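Local coordinates for protein acetyl-CoA acetyltransferase (Mycobacterium smegmatis, PDB 4EGV) that is a monomeric thiolase-like protein, probably with acyltransferase activity, that carries an additional C-terminal domain, at residues N134-I139 against L276-E281; Y195-N200 against T459-Y464; E111-Q116 against L379-S384. All blocks are in the same frame, centred on the assembly; numbering follows the deposited sequence.

Contact 1. Residues N134-I139 against L276-E281; sequences NDVVLI and LMMSVE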
ATOM      1  N   ASN A 134      23.634   8.941   9.654  1.00 46.86           N
ATOM      2  CA  ASN A 134      22.664   9.701  10.379  1.00 45.98           C
ATOM      3  C   ASN A 134      22.558   9.131  11.780  1.00 45.43           C
ATOM      4  O   ASN A 134      23.026   8.043  12.004  1.00 44.97           O
ATOM      5  CB  ASN A 134      21.339   9.662   9.627  1.00 46.27           C
ATOM      6  CG  ASN A 134      21.347  10.504   8.395  1.00 44.95           C
ATOM      7  OD1 ASN A 134      21.126  11.660   8.458  1.00 43.87           O
ATOM      8  ND2 ASN A 134      21.609   9.909   7.271  1.00 44.72           N
ATOM      9  N   ASP A 135      21.967   9.867  12.712  1.00 45.12           N
ATOM     10  CA  ASP A 135      21.887   9.466  14.117  1.00 45.15           C
ATOM     11  C   ASP A 135      20.491   9.540  14.726  1.00 43.57           C
ATOM     12  O   ASP A 135      20.054   8.686  15.391  1.00 43.14           O
ATOM     13  CB  ASP A 135      22.829  10.313  14.967  1.00 46.32           C
ATOM     14  CG  ASP A 135      24.279   9.975  14.775  1.00 49.36           C
ATOM     15  OD1 ASP A 135      24.661   8.841  14.939  1.00 50.04           O
ATOM     16  OD2 ASP A 135      25.040  10.856  14.473  1.00 51.52           O
ATOM     17  N   VAL A 136      19.816  10.616  14.513  1.00 41.89           N
ATOM     18  CA  VAL A 136      18.414  10.790  14.896  1.00 39.97           C
ATOM     19  C   VAL A 136      17.561  11.328  13.747  1.00 38.71           C
ATOM     20  O   VAL A 136      17.810  12.401  13.208  1.00 37.74           O
ATOM     21  CB  VAL A 136      18.238  11.691  16.127  1.00 39.99           C
ATOM     22  CG1 VAL A 136      16.792  11.681  16.610  1.00 38.53           C
ATOM     23  CG2 VAL A 136      19.174  11.278  17.219  1.00 39.64           C
ATOM     24  N   VAL A 137      16.546  10.564  13.388  1.00 37.06           N
ATOM     25  CA  VAL A 137      15.734  10.887  12.256  1.00 35.65           C
ATOM     26  C   VAL A 137      14.272  10.940  12.664  1.00 34.00           C
ATOM     27  O   VAL A 137      13.812  10.139  13.434  1.00 33.22           O
ATOM     28  CB  VAL A 137      15.938   9.831  11.133  1.00 36.16           C
ATOM     29  CG1 VAL A 137      15.005  10.080   9.910  1.00 36.30           C
ATOM     30  CG2 VAL A 137      17.399   9.769  10.711  1.00 35.32           C
ATOM     31  N   LEU A 138      13.553  11.908  12.130  1.00 32.53           N
ATOM     32  CA  LEU A 138      12.101  12.004  12.279  1.00 30.92           C
ATOM     33  C   LEU A 138      11.397  11.891  10.931  1.00 30.06           C
ATOM     34  O   LEU A 138      11.684  12.611  10.010  1.00 29.14           O
ATOM     35  CB  LEU A 138      11.677  13.310  12.990  1.00 30.91           C
ATOM     36  CG  LEU A 138      10.181  13.448  13.318  1.00 30.28           C
ATOM     37  CD1 LEU A 138       9.738  12.325  14.276  1.00 29.95           C
ATOM     38  CD2 LEU A 138       9.828  14.789  13.895  1.00 26.65           C
ATOM     39  N   ILE A 139      10.465  10.956  10.843  1.00 29.64           N
ATOM     40  CA  ILE A 139       9.647  10.748   9.677  1.00 29.52           C
ATOM     41  C   ILE A 139       8.194  11.154   9.979  1.00 28.54           C
ATOM     42  O   ILE A 139       7.716  10.962  11.088  1.00 28.22           O
ATOM     43  CB  ILE A 139       9.774   9.279   9.293  1.00 30.28           C
ATOM     44  CG1 ILE A 139      11.157   9.017   8.711  1.00 31.78           C
ATOM     45  CG2 ILE A 139       8.724   8.826   8.281  1.00 31.05           C
ATOM     46  CD1 ILE A 139      11.533   7.537   8.730  1.00 34.69           C
ATOM     47  N   LEU A 276       9.851   8.281  15.202  1.00 30.71           N
ATOM     48  CA  LEU A 276      11.129   8.707  15.677  1.00 31.67           C
ATOM     49  C   LEU A 276      12.080   7.532  15.794  1.00 32.77           C
ATOM     50  O   LEU A 276      11.802   6.576  16.456  1.00 32.28           O
ATOM     51  CB  LEU A 276      10.944   9.410  17.009  1.00 31.41           C
ATOM     52  CG  LEU A 276      12.104  10.097  17.740  1.00 31.55           C
ATOM     53  CD1 LEU A 276      12.850  11.212  16.922  1.00 26.38           C
ATOM     54  CD2 LEU A 276      11.553  10.581  19.066  1.00 29.64           C
HETATM   55  N   MSE A 277      13.223   7.640  15.141  1.00 35.20           N
HETATM   56  CA  MSE A 277      14.163   6.555  14.985  1.00 38.15           C
HETATM   57  C   MSE A 277      15.557   7.032  15.302  1.00 38.58           C
HETATM   58  O   MSE A 277      15.899   8.181  15.058  1.00 38.29           O
HETATM   59  CB  MSE A 277      14.121   6.117  13.554  1.00 39.30           C
HETATM   60  CG  MSE A 277      14.745   4.759  13.274  1.00 46.41           C
HETATM   61 SE   MSE A 277      14.616   4.277  11.338  1.00 58.91          SE
HETATM   62  CE  MSE A 277      12.900   5.118  10.967  1.00 58.73           C
HETATM   63  N   MSE A 278      16.374   6.134  15.823  1.00 39.65           N
HETATM   64  CA  MSE A 278      17.672   6.490  16.396  1.00 40.46           C
HETATM   65  C   MSE A 278      18.623   5.305  16.381  1.00 40.30           C
HETATM   66  O   MSE A 278      18.203   4.170  16.291  1.00 39.64           O
HETATM   67  CB  MSE A 278      17.490   6.852  17.870  1.00 40.59           C
HETATM   68  CG  MSE A 278      17.397   8.274  18.240  1.00 43.93           C
HETATM   69 SE   MSE A 278      16.926   8.450  20.160  1.00 46.46          SE
HETATM   70  CE  MSE A 278      16.820   6.574  20.516  1.00 50.53           C
ATOM     71  N   SER A 279      19.910   5.591  16.538  1.00 40.80           N
ATOM     72  CA  SER A 279      20.889   4.596  16.895  1.00 40.75           C
ATOM     73  C   SER A 279      20.693   4.279  18.351  1.00 41.33           C
ATOM     74  O   SER A 279      20.337   5.123  19.132  1.00 41.24           O
ATOM     75  CB  SER A 279      22.303   5.096  16.625  1.00 40.57           C
ATOM     76  OG  SER A 279      22.601   6.257  17.347  1.00 39.00           O
ATOM     77  N   VAL A 280      20.914   3.036  18.706  1.00 42.31           N
ATOM     78  CA  VAL A 280      20.907   2.583  20.087  1.00 43.48           C
ATOM     79  C   VAL A 280      21.824   3.441  21.011  1.00 44.18           C
ATOM     80  O   VAL A 280      21.509   3.686  22.171  1.00 43.85           O
ATOM     81  CB  VAL A 280      21.173   1.037  20.067  1.00 43.61           C
ATOM     82  CG1 VAL A 280      22.060   0.520  21.172  1.00 43.91           C
ATOM     83  CG2 VAL A 280      19.872   0.282  19.933  1.00 43.57           C
ATOM     84  N   GLU A 281      22.926   3.924  20.462  1.00 45.36           N
ATOM     85  CA  GLU A 281      23.809   4.854  21.118  1.00 47.23           C
ATOM     86  C   GLU A 281      23.165   6.197  21.415  1.00 47.12           C
ATOM     87  O   GLU A 281      23.338   6.750  22.485  1.00 47.20           O
ATOM     88  CB  GLU A 281      25.029   5.072  20.256  1.00 48.10           C
ATOM     89  CG  GLU A 281      26.086   5.979  20.860  1.00 53.00           C
ATOM     90  CD  GLU A 281      27.217   6.306  19.878  1.00 59.46           C
ATOM     91  OE1 GLU A 281      27.080   6.102  18.635  1.00 61.48           O
ATOM     92  OE2 GLU A 281      28.266   6.764  20.355  1.00 60.55           O
TER
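The flat groups are the peptide units of two neighbouring strands, which meet edge to edge in a sheet, with V136, L138, L276 and M278 on one face and V137 and M277 on the other. Strands 136-139 and 276-279 run antiparallel, their axes 4.9 Å apart at 163°. V137 and M277 form the hydrogen-bonded pair: V137 N donates to M277 O at 3.0 Å, almost straight (177°) and in the plane of that carbonyl, while M277 N returns a bond to V137 O of 3.1 Å, nearly along the C=O axis. V136-M278 and L138-L276 are the flanking non-hydrogen-bonded pairs. Beyond V136-M278 the ladder loosens, S279 N reaching D135 O in a weak bond of 3.3 Å, whereas at the other end it continues from I139 to L275.

The side chains of V136 and M278 point the same way, alongside one another, and V136 CG2 touches M278 CG at 3.6 Å. From the next pair, L276 CD1 leans diagonally to V136 CG1 at 4.0 Å. With CG anti to the backbone N (chi1 -164°) and a bend at chi3, selenomethionine M277 crosses I139 obliquely, bringing its CE to 3.6 Å from I139 CD1.

In the thiolase fold this is one of the two antiparallel pairings made by strand 271-279, whose other neighbour is strand 20-29. Helix 117-130 packs on V137 through F125 and I129. M278 and L276 touch V23 of strand 20-29, and S279 ends the strand as N-cap of helix 280-286, its OG bonded to S282 OG.

Contact 2. Residues Y195-N200 against T459-Y464; sequences YGLLEN and TYTVRY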
ATOM      1  N   TYR A 195      -7.016  -0.765 -10.675  1.00 37.08           N
ATOM      2  CA  TYR A 195      -7.143  -1.875  -9.773  1.00 36.65           C
ATOM      3  C   TYR A 195      -8.252  -2.823 -10.150  1.00 36.36           C
ATOM      4  O   TYR A 195      -8.184  -3.997  -9.812  1.00 36.09           O
ATOM      5  CB  TYR A 195      -7.325  -1.397  -8.335  1.00 36.96           C
ATOM      6  CG  TYR A 195      -6.004  -1.225  -7.615  1.00 38.13           C
ATOM      7  CD1 TYR A 195      -5.265  -2.331  -7.168  1.00 38.87           C
ATOM      8  CD2 TYR A 195      -5.466   0.045  -7.424  1.00 40.55           C
ATOM      9  CE1 TYR A 195      -4.048  -2.155  -6.525  1.00 40.07           C
ATOM     10  CE2 TYR A 195      -4.249   0.231  -6.778  1.00 40.34           C
ATOM     11  CZ  TYR A 195      -3.555  -0.861  -6.331  1.00 40.71           C
ATOM     12  OH  TYR A 195      -2.363  -0.664  -5.725  1.00 41.81           O
ATOM     13  N   GLY A 196      -9.264  -2.303 -10.841  1.00 35.88           N
ATOM     14  CA  GLY A 196     -10.341  -3.097 -11.359  1.00 35.41           C
ATOM     15  C   GLY A 196      -9.838  -4.115 -12.339  1.00 35.28           C
ATOM     16  O   GLY A 196     -10.286  -5.268 -12.320  1.00 35.43           O
ATOM     17  N   LEU A 197      -8.920  -3.690 -13.201  1.00 35.00           N
ATOM     18  CA  LEU A 197      -8.336  -4.567 -14.212  1.00 35.31           C
ATOM     19  C   LEU A 197      -7.526  -5.727 -13.594  1.00 35.68           C
ATOM     20  O   LEU A 197      -7.541  -6.857 -14.072  1.00 35.78           O
ATOM     21  CB  LEU A 197      -7.456  -3.762 -15.167  1.00 34.87           C
ATOM     22  CG  LEU A 197      -8.179  -2.879 -16.183  1.00 33.54           C
ATOM     23  CD1 LEU A 197      -7.381  -1.704 -16.656  1.00 31.11           C
ATOM     24  CD2 LEU A 197      -8.742  -3.671 -17.312  1.00 31.05           C
ATOM     25  N   LEU A 198      -6.797  -5.432 -12.529  1.00 35.82           N
ATOM     26  CA  LEU A 198      -5.963  -6.397 -11.840  1.00 35.92           C
ATOM     27  C   LEU A 198      -6.779  -7.401 -11.114  1.00 36.31           C
ATOM     28  O   LEU A 198      -6.477  -8.539 -11.081  1.00 36.21           O
ATOM     29  CB  LEU A 198      -5.066  -5.699 -10.812  1.00 35.60           C
ATOM     30  CG  LEU A 198      -3.648  -5.231 -11.141  1.00 35.02           C
ATOM     31  CD1 LEU A 198      -3.568  -4.544 -12.414  1.00 33.90           C
ATOM     32  CD2 LEU A 198      -3.095  -4.408 -10.081  1.00 34.12           C
ATOM     33  N   GLU A 199      -7.812  -6.914 -10.483  1.00 36.63           N
ATOM     34  CA  GLU A 199      -8.775  -7.709  -9.806  1.00 37.06           C
ATOM     35  C   GLU A 199      -9.582  -8.615 -10.712  1.00 37.57           C
ATOM     36  O   GLU A 199      -9.870  -9.676 -10.317  1.00 37.40           O
ATOM     37  CB  GLU A 199      -9.659  -6.787  -9.022  1.00 36.97           C
ATOM     38  CG  GLU A 199     -10.296  -7.395  -7.853  1.00 38.01           C
ATOM     39  CD  GLU A 199      -9.538  -7.249  -6.579  1.00 38.75           C
ATOM     40  OE1 GLU A 199      -9.257  -8.263  -5.972  1.00 40.26           O
ATOM     41  OE2 GLU A 199      -9.279  -6.147  -6.146  1.00 39.80           O
ATOM     42  N   ASN A 200      -9.901  -8.207 -11.935  1.00 38.26           N
ATOM     43  CA  ASN A 200     -10.598  -9.055 -12.864  1.00 38.84           C
ATOM     44  C   ASN A 200      -9.658 -10.018 -13.550  1.00 39.40           C
ATOM     45  O   ASN A 200     -10.037 -11.073 -13.951  1.00 39.70           O
ATOM     46  CB  ASN A 200     -11.372  -8.224 -13.863  1.00 38.62           C
ATOM     47  CG  ASN A 200     -12.652  -7.753 -13.337  1.00 37.99           C
ATOM     48  OD1 ASN A 200     -13.260  -8.390 -12.558  1.00 37.77           O
ATOM     49  ND2 ASN A 200     -13.059  -6.623 -13.761  1.00 36.83           N
ATOM     50  N   THR A 459      -8.598  -9.046 -19.658  1.00 43.80           N
ATOM     51  CA  THR A 459      -9.212  -8.407 -18.503  1.00 42.28           C
ATOM     52  C   THR A 459      -9.960  -7.129 -18.927  1.00 41.23           C
ATOM     53  O   THR A 459      -9.853  -6.663 -20.053  1.00 40.29           O
ATOM     54  CB  THR A 459      -8.186  -8.167 -17.379  1.00 42.13           C
ATOM     55  OG1 THR A 459      -8.844  -7.693 -16.203  1.00 41.09           O
ATOM     56  CG2 THR A 459      -7.125  -7.199 -17.819  1.00 42.36           C
ATOM     57  N   TYR A 460     -10.742  -6.596 -18.007  1.00 40.36           N
ATOM     58  CA  TYR A 460     -11.720  -5.573 -18.298  1.00 39.39           C
ATOM     59  C   TYR A 460     -12.082  -4.829 -17.014  1.00 38.94           C
ATOM     60  O   TYR A 460     -11.871  -5.302 -15.889  1.00 38.14           O
ATOM     61  CB  TYR A 460     -12.993  -6.213 -18.895  1.00 39.12           C
ATOM     62  CG  TYR A 460     -13.759  -7.084 -17.909  1.00 38.91           C
ATOM     63  CD1 TYR A 460     -14.863  -6.586 -17.210  1.00 38.26           C
ATOM     64  CD2 TYR A 460     -13.366  -8.401 -17.664  1.00 39.03           C
ATOM     65  CE1 TYR A 460     -15.555  -7.368 -16.297  1.00 38.01           C
ATOM     66  CE2 TYR A 460     -14.056  -9.204 -16.747  1.00 39.56           C
ATOM     67  CZ  TYR A 460     -15.161  -8.676 -16.065  1.00 38.36           C
ATOM     68  OH  TYR A 460     -15.843  -9.456 -15.155  1.00 36.64           O
ATOM     69  N   THR A 461     -12.642  -3.649 -17.198  1.00 38.83           N
ATOM     70  CA  THR A 461     -13.417  -3.022 -16.145  1.00 38.82           C
ATOM     71  C   THR A 461     -14.536  -2.178 -16.770  1.00 38.88           C
ATOM     72  O   THR A 461     -14.553  -1.975 -17.984  1.00 38.15           O
ATOM     73  CB  THR A 461     -12.501  -2.217 -15.183  1.00 38.94           C
ATOM     74  OG1 THR A 461     -13.268  -1.703 -14.088  1.00 37.54           O
ATOM     75  CG2 THR A 461     -11.769  -1.121 -15.914  1.00 37.99           C
ATOM     76  N   VAL A 462     -15.480  -1.727 -15.954  1.00 38.98           N
ATOM     77  CA  VAL A 462     -16.527  -0.857 -16.441  1.00 39.20           C
ATOM     78  C   VAL A 462     -16.645   0.365 -15.535  1.00 39.91           C
ATOM     79  O   VAL A 462     -16.566   0.252 -14.307  1.00 40.16           O
ATOM     80  CB  VAL A 462     -17.883  -1.580 -16.505  1.00 39.28           C
ATOM     81  CG1 VAL A 462     -18.939  -0.682 -17.177  1.00 38.81           C
ATOM     82  CG2 VAL A 462     -17.775  -2.879 -17.248  1.00 37.76           C
ATOM     83  N   ARG A 463     -16.832   1.536 -16.129  1.00 40.31           N
ATOM     84  CA  ARG A 463     -17.094   2.737 -15.335  1.00 40.84           C
ATOM     85  C   ARG A 463     -18.582   2.993 -15.238  1.00 40.40           C
ATOM     86  O   ARG A 463     -19.213   3.323 -16.218  1.00 39.99           O
ATOM     87  CB  ARG A 463     -16.417   3.960 -15.929  1.00 41.14           C
ATOM     88  CG  ARG A 463     -14.945   3.796 -16.205  1.00 43.96           C
ATOM     89  CD  ARG A 463     -14.227   5.117 -16.185  1.00 48.66           C
ATOM     90  NE  ARG A 463     -14.457   5.747 -14.892  1.00 52.59           N
ATOM     91  CZ  ARG A 463     -13.600   6.535 -14.251  1.00 52.23           C
ATOM     92  NH1 ARG A 463     -12.404   6.838 -14.768  1.00 52.03           N
ATOM     93  NH2 ARG A 463     -13.955   7.013 -13.080  1.00 50.60           N
ATOM     94  N   TYR A 464     -19.133   2.827 -14.047  1.00 40.90           N
ATOM     95  CA  TYR A 464     -20.562   2.996 -13.807  1.00 41.25           C
ATOM     96  C   TYR A 464     -20.879   4.427 -13.380  1.00 41.21           C
ATOM     97  O   TYR A 464     -22.035   4.829 -13.276  1.00 41.29           O
ATOM     98  CB  TYR A 464     -21.073   2.013 -12.761  1.00 40.91           C
ATOM     99  CG  TYR A 464     -20.871   0.581 -13.109  1.00 40.93           C
ATOM    100  CD1 TYR A 464     -21.716  -0.070 -13.981  1.00 41.74           C
ATOM    101  CD2 TYR A 464     -19.837  -0.150 -12.529  1.00 41.07           C
ATOM    102  CE1 TYR A 464     -21.530  -1.422 -14.288  1.00 41.50           C
ATOM    103  CE2 TYR A 464     -19.652  -1.498 -12.819  1.00 41.05           C
ATOM    104  CZ  TYR A 464     -20.499  -2.122 -13.700  1.00 40.45           C
ATOM    105  OH  TYR A 464     -20.306  -3.442 -13.972  1.00 38.82           O
TER
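Helix 195-200 crosses strand 459-463 obliquely, their axes approaching to 6.7 Å with N-to-C directions 134° apart. The strand belongs to a five-stranded antiparallel sheet in the additional C-terminal domain, whose strands, with helix 490-498 between the third and fourth, are consistent with an OB-like fold; the contact therefore docks that domain on helix 191-206.

Two side chains make reciprocal bonds to the opposing backbone. From the strand, T459 OG1, anti to its own backbone N, donates to L197 O at 2.6 Å, meeting a lone pair in the plane of that helix carbonyl. In the other direction, N200 ND2 gives Y460 O a bond of 2.8 Å at an N-H...O angle of 165°. That oxygen lies close to the amide plane of N200, but the donor stands above the plane of the Y460 carbonyl. The same amide stacks over one face of the Y460 ring, the planes only 11° apart, with ND2 placed toward the rim and 3.6 Å from CE1 of Y460. Bond and stack together fix the rotation of the N200 amide. At the end of the ring, Y460 OH bonds R203 NH2, one turn further along the helix.

Beside these bonds, on the T461 side, L197 adds the apolar contact. Its CD2 lies against the strand backbone, 3.5 Å from Y460 C, and its side chain crosses that of T461 at about a right angle. Where T461 OG1, bonded to D257 O, faces the helix, the helix has G196, with its CA 4.2 Å from that oxygen.

Contact 3. Residues E111-Q116 against L379-S384; sequences EVIGGQ and LGNNYS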
ATOM      1  N   GLU A 111       9.823  13.159   0.187  1.00 30.50           N
ATOM      2  CA  GLU A 111       9.951  11.857  -0.460  1.00 30.79           C
ATOM      3  C   GLU A 111       9.077  11.793  -1.722  1.00 29.92           C
ATOM      4  O   GLU A 111       8.229  12.665  -1.936  1.00 29.89           O
ATOM      5  CB  GLU A 111       9.652  10.743   0.577  1.00 31.46           C
ATOM      6  CG  GLU A 111       9.508   9.236   0.082  1.00 34.67           C
ATOM      7  CD  GLU A 111      10.784   8.568  -0.553  1.00 38.79           C
ATOM      8  OE1 GLU A 111      11.598   9.237  -1.222  1.00 35.93           O
ATOM      9  OE2 GLU A 111      10.944   7.328  -0.381  1.00 40.21           O
ATOM     10  N   VAL A 112       9.320  10.801  -2.574  1.00 29.30           N
ATOM     11  CA  VAL A 112       8.477  10.507  -3.746  1.00 28.98           C
ATOM     12  C   VAL A 112       7.057  10.046  -3.377  1.00 28.70           C
ATOM     13  O   VAL A 112       6.810   9.578  -2.297  1.00 28.84           O
ATOM     14  CB  VAL A 112       9.157   9.440  -4.727  1.00 29.48           C
ATOM     15  CG1 VAL A 112      10.530   9.953  -5.292  1.00 27.31           C
ATOM     16  CG2 VAL A 112       9.285   8.032  -4.070  1.00 27.57           C
ATOM     17  N   ILE A 113       6.123  10.159  -4.303  1.00 28.72           N
ATOM     18  CA  ILE A 113       4.730   9.721  -4.083  1.00 28.09           C
ATOM     19  C   ILE A 113       4.637   8.196  -3.873  1.00 27.38           C
ATOM     20  O   ILE A 113       5.517   7.450  -4.288  1.00 26.50           O
ATOM     21  CB  ILE A 113       3.765  10.178  -5.277  1.00 28.32           C
ATOM     22  CG1 ILE A 113       2.325  10.315  -4.830  1.00 29.14           C
ATOM     23  CG2 ILE A 113       3.836   9.235  -6.503  1.00 27.00           C
ATOM     24  CD1 ILE A 113       1.909  11.722  -4.345  1.00 33.55           C
ATOM     25  N   GLY A 114       3.563   7.766  -3.196  1.00 26.95           N
ATOM     26  CA  GLY A 114       3.056   6.389  -3.269  1.00 25.85           C
ATOM     27  C   GLY A 114       2.887   5.818  -1.890  1.00 25.66           C
ATOM     28  O   GLY A 114       3.587   6.215  -0.990  1.00 25.38           O
ATOM     29  N   GLY A 115       1.958   4.892  -1.717  1.00 25.24           N
ATOM     30  CA  GLY A 115       1.774   4.216  -0.422  1.00 25.30           C
ATOM     31  C   GLY A 115       2.893   3.349   0.207  1.00 25.06           C
ATOM     32  O   GLY A 115       2.813   2.965   1.378  1.00 23.32           O
ATOM     33  N   GLN A 116       3.916   3.061  -0.595  1.00 25.19           N
ATOM     34  CA  GLN A 116       5.113   2.381  -0.167  1.00 25.40           C
ATOM     35  C   GLN A 116       6.025   3.272   0.685  1.00 25.42           C
ATOM     36  O   GLN A 116       6.815   2.750   1.479  1.00 24.92           O
ATOM     37  CB  GLN A 116       5.877   1.803  -1.382  1.00 25.37           C
ATOM     38  CG  GLN A 116       6.850   2.769  -2.104  1.00 25.53           C
ATOM     39  CD  GLN A 116       6.148   3.887  -2.891  1.00 25.61           C
ATOM     40  OE1 GLN A 116       5.023   3.735  -3.382  1.00 25.74           O
ATOM     41  NE2 GLN A 116       6.837   5.004  -3.043  1.00 24.85           N
ATOM     42  N   LEU A 379      -6.506   8.982   1.807  1.00 45.22           N
ATOM     43  CA  LEU A 379      -6.324   8.887   0.367  1.00 46.01           C
ATOM     44  C   LEU A 379      -5.467   7.726  -0.046  1.00 45.18           C
ATOM     45  O   LEU A 379      -5.557   7.278  -1.173  1.00 45.14           O
ATOM     46  CB  LEU A 379      -5.687  10.158  -0.189  1.00 46.81           C
ATOM     47  CG  LEU A 379      -6.555  11.422  -0.045  1.00 49.38           C
ATOM     48  CD1 LEU A 379      -5.774  12.700  -0.502  1.00 51.37           C
ATOM     49  CD2 LEU A 379      -8.002  11.296  -0.601  1.00 48.88           C
ATOM     50  N   GLY A 380      -4.624   7.259   0.853  1.00 44.19           N
ATOM     51  CA  GLY A 380      -3.766   6.152   0.540  1.00 43.12           C
ATOM     52  C   GLY A 380      -2.276   6.371   0.641  1.00 41.96           C
ATOM     53  O   GLY A 380      -1.527   5.410   0.796  1.00 42.02           O
ATOM     54  N   ASN A 381      -1.847   7.618   0.584  1.00 40.76           N
ATOM     55  CA  ASN A 381      -0.436   7.895   0.561  1.00 39.77           C
ATOM     56  C   ASN A 381       0.363   7.702   1.870  1.00 38.30           C
ATOM     57  O   ASN A 381       1.460   7.131   1.872  1.00 37.43           O
ATOM     58  CB  ASN A 381      -0.166   9.257  -0.047  1.00 40.33           C
ATOM     59  CG  ASN A 381       1.073   9.237  -0.877  1.00 41.95           C
ATOM     60  OD1 ASN A 381       2.157   9.622  -0.413  1.00 42.55           O
ATOM     61  ND2 ASN A 381       0.948   8.715  -2.101  1.00 42.25           N
ATOM     62  N   ASN A 382      -0.191   8.187   2.971  1.00 36.88           N
ATOM     63  CA  ASN A 382       0.459   8.106   4.264  1.00 35.41           C
ATOM     64  C   ASN A 382      -0.109   7.012   5.189  1.00 34.66           C
ATOM     65  O   ASN A 382       0.204   6.946   6.357  1.00 34.07           O
ATOM     66  CB  ASN A 382       0.441   9.485   4.945  1.00 35.14           C
ATOM     67  CG  ASN A 382       1.477   9.595   6.000  1.00 33.97           C
ATOM     68  OD1 ASN A 382       2.656   9.436   5.719  1.00 31.35           O
ATOM     69  ND2 ASN A 382       1.058   9.804   7.231  1.00 31.45           N
ATOM     70  N   TYR A 383      -0.928   6.135   4.645  1.00 34.63           N
ATOM     71  CA  TYR A 383      -1.556   5.090   5.435  1.00 34.56           C
ATOM     72  C   TYR A 383      -0.603   4.186   6.212  1.00 33.99           C
ATOM     73  O   TYR A 383      -0.802   3.965   7.392  1.00 33.98           O
ATOM     74  CB  TYR A 383      -2.456   4.218   4.575  1.00 35.03           C
ATOM     75  CG  TYR A 383      -2.861   2.980   5.339  1.00 38.19           C
ATOM     76  CD1 TYR A 383      -3.919   3.025   6.263  1.00 39.00           C
ATOM     77  CD2 TYR A 383      -2.153   1.777   5.194  1.00 39.87           C
ATOM     78  CE1 TYR A 383      -4.264   1.943   6.972  1.00 41.68           C
ATOM     79  CE2 TYR A 383      -2.511   0.675   5.925  1.00 41.84           C
ATOM     80  CZ  TYR A 383      -3.563   0.771   6.811  1.00 43.39           C
ATOM     81  OH  TYR A 383      -3.952  -0.317   7.535  1.00 46.39           O
ATOM     82  N   SER A 384       0.425   3.654   5.563  1.00 33.29           N
ATOM     83  CA  SER A 384       1.341   2.719   6.227  1.00 32.37           C
ATOM     84  C   SER A 384       2.116   3.290   7.403  1.00 31.85           C
ATOM     85  O   SER A 384       2.765   2.567   8.120  1.00 32.12           O
ATOM     86  CB  SER A 384       2.317   2.049   5.235  1.00 32.12           C
ATOM     87  OG  SER A 384       1.773   0.870   4.671  1.00 32.06           O
TER
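Two loops of the thiolase fold meet here, each leading into a helix: E111-Q116 joins strand 107-110 to helix 117-130, and L379-S384 enters helix 383-397. By topology the first probably corresponds to the loop that in thiolases carries the nucleophilic cysteine ahead of its helix, and the second probably to the loop holding the catalytic histidine of the C-terminal half; neither segment contains a cysteine or a histidine, so the classical chemistry cannot be assigned to them.

The closest backbone approach is between G115 and N381, with CA atoms 4.4 Å apart. Here the surface of the first loop is bare glycine: G115 CA lies 3.7 Å from G380 O and likewise 3.7 Å from N381 O, so two successive carbonyls of the second loop converge on one methylene. G114, at phi 128° and psi 152°, has a conformation readily reached only without a beta carbon. The terminal amide of N381 packs over the backbone of G114 and crosses the side chain of I113 at about a right angle, beside CG1. At the start of helix 383-397, S384 directs its beta carbon at the first loop, CB standing 4.0 Å from G115 O, and it also packs on P118 of helix 117-130.

Bonds elsewhere steady both loops: G380 O is bonded by Y343 OH, and G114 O by S117 OG. The first is also braced internally, since Q116, whose side chain touches K414 and S416 of strand 414-421, folds back alongside G114, and its NE2 donates to I113 O at 3.0 Å with an N-H...O angle of 168°, the acceptor lying near the plane of the Q116 amide.

How the contacts relate
Contacts 1 and 2 are buried and lie on opposite sides of the chain's centre, their own centres 43 Å apart; contact 3 is partly buried, near the middle, about 21 Å from the first and 23 Å from the second, centre to centre. Contacts 1 and 3 are related through helix 117-130, which the loop 111-116 enters and which packs on V137. The chemistry of the three follows their place: backbone ladder and apolar side chains within the sheet in contact 1, side-chain-to-backbone hydrogen bonds between domains in contact 2, and glycine-rich loop packing in contact 3. Along the chain, contact 1 is nested within the loop closed by contact 3, whereas contact 2 crosses both.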